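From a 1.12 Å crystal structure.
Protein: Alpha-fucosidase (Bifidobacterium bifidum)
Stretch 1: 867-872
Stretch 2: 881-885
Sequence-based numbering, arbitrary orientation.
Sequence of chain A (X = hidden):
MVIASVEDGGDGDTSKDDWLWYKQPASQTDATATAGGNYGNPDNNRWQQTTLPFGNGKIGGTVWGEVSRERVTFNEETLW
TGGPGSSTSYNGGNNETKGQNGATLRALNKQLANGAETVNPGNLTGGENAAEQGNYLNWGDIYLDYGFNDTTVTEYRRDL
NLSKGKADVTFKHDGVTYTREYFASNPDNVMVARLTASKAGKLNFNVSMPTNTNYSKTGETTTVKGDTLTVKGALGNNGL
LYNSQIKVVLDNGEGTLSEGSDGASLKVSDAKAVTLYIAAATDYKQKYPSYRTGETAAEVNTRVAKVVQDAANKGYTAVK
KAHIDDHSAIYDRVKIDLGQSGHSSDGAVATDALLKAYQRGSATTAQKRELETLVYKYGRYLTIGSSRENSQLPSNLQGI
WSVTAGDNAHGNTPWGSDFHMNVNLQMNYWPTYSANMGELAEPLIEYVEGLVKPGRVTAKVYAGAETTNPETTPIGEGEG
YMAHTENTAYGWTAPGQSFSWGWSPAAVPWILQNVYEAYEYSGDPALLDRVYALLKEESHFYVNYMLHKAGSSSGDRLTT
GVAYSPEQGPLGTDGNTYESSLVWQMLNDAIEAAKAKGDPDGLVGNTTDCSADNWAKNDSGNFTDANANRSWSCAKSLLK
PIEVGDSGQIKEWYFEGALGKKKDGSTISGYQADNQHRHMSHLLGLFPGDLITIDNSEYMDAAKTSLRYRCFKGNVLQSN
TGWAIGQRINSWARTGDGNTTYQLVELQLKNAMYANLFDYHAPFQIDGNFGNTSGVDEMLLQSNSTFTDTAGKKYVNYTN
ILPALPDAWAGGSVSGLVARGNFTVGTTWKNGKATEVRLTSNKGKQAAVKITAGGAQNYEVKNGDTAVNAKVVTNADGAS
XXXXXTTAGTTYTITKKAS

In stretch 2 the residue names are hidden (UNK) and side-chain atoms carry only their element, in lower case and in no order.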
ATOM      1  N   ALA A 867       0.048 -28.121  30.504  1.00 19.80           N
ATOM      2  CA  ALA A 867      -1.251 -28.145  29.837  1.00 19.37           C
ATOM      3  C   ALA A 867      -2.021 -26.860  30.124  1.00 19.08           C
ATOM      4  O   ALA A 867      -2.030 -26.366  31.253  1.00 19.22           O
ATOM      5  CB  ALA A 867      -2.057 -29.362  30.275  1.00 19.44           C
ATOM      6  N   VAL A 868      -2.649 -26.320  29.086  1.00 18.52           N
ATOM      7  CA  VAL A 868      -3.438 -25.102  29.197  1.00 18.13           C
ATOM      8  C   VAL A 868      -4.909 -25.472  29.100  1.00 17.95           C
ATOM      9  O   VAL A 868      -5.305 -26.213  28.200  1.00 18.14           O
ATOM     10  CB  VAL A 868      -3.056 -24.093  28.080  1.00 18.12           C
ATOM     11  CG1 VAL A 868      -4.045 -22.936  28.004  1.00 18.26           C
ATOM     12  CG2 VAL A 868      -1.642 -23.576  28.297  1.00 18.31           C
ATOM     13  N   ASN A 869      -5.712 -24.969  30.035  1.00 17.69           N
ATOM     14  CA  ASN A 869      -7.151 -25.142  29.965  1.00 17.64           C
ATOM     15  C   ASN A 869      -7.663 -24.462  28.703  1.00 17.24           C
ATOM     16  O   ASN A 869      -7.481 -23.254  28.523  1.00 17.34           O
ATOM     17  CB  ASN A 869      -7.839 -24.566  31.207  1.00 17.81           C
ATOM     18  CG  ASN A 869      -9.328 -24.860  31.236  1.00 18.64           C
ATOM     19  OD1 ASN A 869     -10.149 -24.002  30.909  1.00 19.97           O
ATOM     20  ND2 ASN A 869      -9.682 -26.082  31.612  1.00 20.33           N
ATOM     21  N   ALA A 870      -8.257 -25.252  27.814  1.00 16.92           N
ATOM     22  CA  ALA A 870      -8.823 -24.735  26.572  1.00 16.42           C
ATOM     23  C   ALA A 870     -10.173 -25.375  26.296  1.00 16.03           C
ATOM     24  O   ALA A 870     -10.285 -26.603  26.191  1.00 16.77           O
ATOM     25  CB  ALA A 870      -7.874 -24.955  25.402  1.00 16.60           C
ATOM     26  N   LYS A 871     -11.190 -24.529  26.200  1.00 15.40           N
ATOM     27  CA  LYS A 871     -12.545 -24.961  25.889  1.00 15.16           C
ATOM     28  C   LYS A 871     -12.697 -25.105  24.382  1.00 14.29           C
ATOM     29  O   LYS A 871     -12.113 -24.339  23.611  1.00 13.94           O
ATOM     30  CB  LYS A 871     -13.565 -23.949  26.424  1.00 15.78           C
ATOM     31  CG  LYS A 871     -13.492 -23.700  27.933  1.00 18.11           C
ATOM     32  CD  LYS A 871     -13.963 -24.901  28.742  1.00 21.44           C
ATOM     33  CE  LYS A 871     -13.652 -24.717  30.218  1.00 22.96           C
ATOM     34  NZ  LYS A 871     -13.939 -25.950  31.000  1.00 24.43           N
ATOM     35  N   VAL A 872     -13.464 -26.103  23.966  1.00 13.64           N
ATOM     36  CA  VAL A 872     -13.825 -26.256  22.563  1.00 13.16           C
ATOM     37  C   VAL A 872     -15.262 -25.772  22.398  1.00 12.61           C
ATOM     38  O   VAL A 872     -16.173 -26.264  23.079  1.00 13.15           O
ATOM     39  CB  VAL A 872     -13.675 -27.725  22.083  1.00 13.38           C
ATOM     40  CG1 VAL A 872     -14.164 -27.886  20.644  1.00 13.77           C
ATOM     41  CG2 VAL A 872     -12.231 -28.189  22.206  1.00 14.05           C
ATOM     42  N   UNK A 881     -13.658 -23.851  17.620  1.00  8.88           N
ATOM     43  CA  UNK A 881     -12.532 -23.066  18.115  1.00  8.66           C
ATOM     44  C   UNK A 881     -12.019 -23.639  19.425  1.00  8.64           C
ATOM     45  O   UNK A 881     -12.787 -24.196  20.221  1.00  8.73           O
ATOM     46  c   UNK A 881     -13.881 -19.393  17.914  1.00 10.04           C
ATOM     47  c   UNK A 881     -12.932 -21.613  18.381  1.00  8.96           C
ATOM     48  c   UNK A 881     -13.687 -20.784  17.351  1.00  8.99           C
ATOM     49  c   UNK A 881     -12.950 -20.712  16.031  1.00  9.51           C
ATOM     50  N   UNK A 882     -10.717 -23.484  19.640  1.00  8.14           N
ATOM     51  CA  UNK A 882     -10.109 -23.621  20.956  1.00  8.84           C
ATOM     52  C   UNK A 882     -10.073 -22.246  21.599  1.00  8.64           C
ATOM     53  O   UNK A 882      -9.556 -21.293  21.007  1.00  8.60           O
ATOM     54  c   UNK A 882      -8.686 -24.155  20.828  1.00  9.02           C
ATOM     55  c   UNK A 882      -8.792 -26.502  21.723  1.00 11.93           C
ATOM     56  c   UNK A 882      -7.183 -25.923  19.890  1.00 11.77           C
ATOM     57  c   UNK A 882      -8.550 -25.636  20.487  1.00 10.34           C
ATOM     58  N   UNK A 883     -10.630 -22.139  22.799  1.00  8.63           N
ATOM     59  CA  UNK A 883     -10.722 -20.867  23.500  1.00  9.00           C
ATOM     60  C   UNK A 883      -9.974 -20.964  24.819  1.00  9.11           C
ATOM     61  O   UNK A 883     -10.262 -21.842  25.640  1.00  9.42           O
ATOM     62  c   UNK A 883     -12.282 -19.143  24.512  1.00  9.90           C
ATOM     63  c   UNK A 883     -12.962 -20.369  22.437  1.00  9.98           C
ATOM     64  c   UNK A 883     -12.199 -20.465  23.754  1.00  9.15           C
ATOM     65  N   UNK A 884      -9.022 -20.063  25.031  1.00  8.88           N
ATOM     66  CA  UNK A 884      -8.210 -20.089  26.243  1.00  8.92           C
ATOM     67  C   UNK A 884      -7.700 -18.718  26.633  1.00  8.82           C
ATOM     68  O   UNK A 884      -7.533 -17.838  25.783  1.00  8.71           O
ATOM     69  c   UNK A 884      -4.097 -20.202  23.913  1.00  9.51           C
ATOM     70  c   UNK A 884      -6.176 -20.951  24.923  1.00  9.00           C
ATOM     71  c   UNK A 884      -6.560 -21.463  23.684  1.00  8.77           C
ATOM     72  c   UNK A 884      -4.503 -20.708  22.682  1.00  9.35           C
ATOM     73  c   UNK A 884      -5.736 -21.333  22.566  1.00  9.63           C
ATOM     74  c   UNK A 884      -4.933 -20.327  25.029  1.00  8.76           C
ATOM     75  c   UNK A 884      -7.061 -21.111  26.140  1.00  8.93           C
ATOM     76  N   UNK A 885      -7.481 -18.533  27.929  1.00  8.55           N
ATOM     77  CA  UNK A 885      -6.839 -17.332  28.441  1.00  8.53           C
ATOM     78  C   UNK A 885      -5.391 -17.296  28.007  1.00  8.49           C
ATOM     79  O   UNK A 885      -4.756 -18.334  27.850  1.00  8.53           O
ATOM     80  o   UNK A 885      -9.196 -16.715  29.804  1.00 11.08           O
ATOM     81  o   UNK A 885      -8.470 -17.519  31.709  1.00 10.86           O
ATOM     82  c   UNK A 885      -8.283 -17.169  30.526  1.00  9.42           C
ATOM     83  c   UNK A 885      -6.879 -17.307  29.970  1.00  8.69           C
TER
HETATM   84  O   HOH W   1      -7.663 -20.845  29.734  1.00 13.90           O

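Position 881 carries four side-chain carbons, forked at the second, with no heteroatom. The side chain stays out of contact with stretch 1 and its end leads away, so the contact here is made by backbone: the CA of V872 approaches the O of 881 at 3.3 Å, a CA-H...O contact. A chain that forks one carbon beyond CB, with all atoms carbon, is leucine, L881.

Position 882 has the same inventory, four carbons forked at the second, but its end comes nearer to stretch 1. One terminal carbon lies 3.9 Å from CG2 of V872 and 4.1 Å from CB of A870, bridging two residues that flank K871. This too is leucine, L882, and the bridging atom is CD2; chi1 is m and chi2 t.

Position 883 holds three carbons, the first carrying the other two; its CB lies 3.9 Å from the O of K871. A fork at CB could suit threonine in outline, but both branches are carbon, so the residue is valine, V883, with chi1 t. Its backbone does the main work: K871 N donates to V883 O at 2.9 Å, and V883 N donates to K871 O at 2.8 Å, the paired bonds of an antiparallel hydrogen-bonded site.

Position 884 shows one carbon followed by a ring of six carbons, with no oxygen on the ring. The CB sits 3.2 Å from the O of N869, 4.0 Å from CG1 of V868 and 4.0 Å from CB of A870, while the ring leads away from stretch 1. A bare six-carbon ring is phenylalanine, F884, with chi1 p.

Position 885 has two carbons, the second carrying two oxygens, and the side chain makes no contact with stretch 1. A carboxylate carried directly on CB is aspartate, D885. Its backbone is reached through a water, which donates to N869 O at 2.7 Å and accepts from D885 N at 2.9 Å.

The contact is a short antiparallel pairing with one rule for each layer. Backbone sets the register: the two hydrogen bonds between K871 and V883 fix it, and CA-H...O contacts extend it, with A870 CA 3.4 Å from V883 O and L882 CA 3.4 Å from K871 O. Side chains then fill one face, where V872 and L882 pack as a non-hydrogen-bonded pair; K871 and V883 point to the other. Past the bridges, A870 and V868 pack on F884, and the water carries the link between backbones onward to D885.

Stretch 2 (881-885) LLVFD
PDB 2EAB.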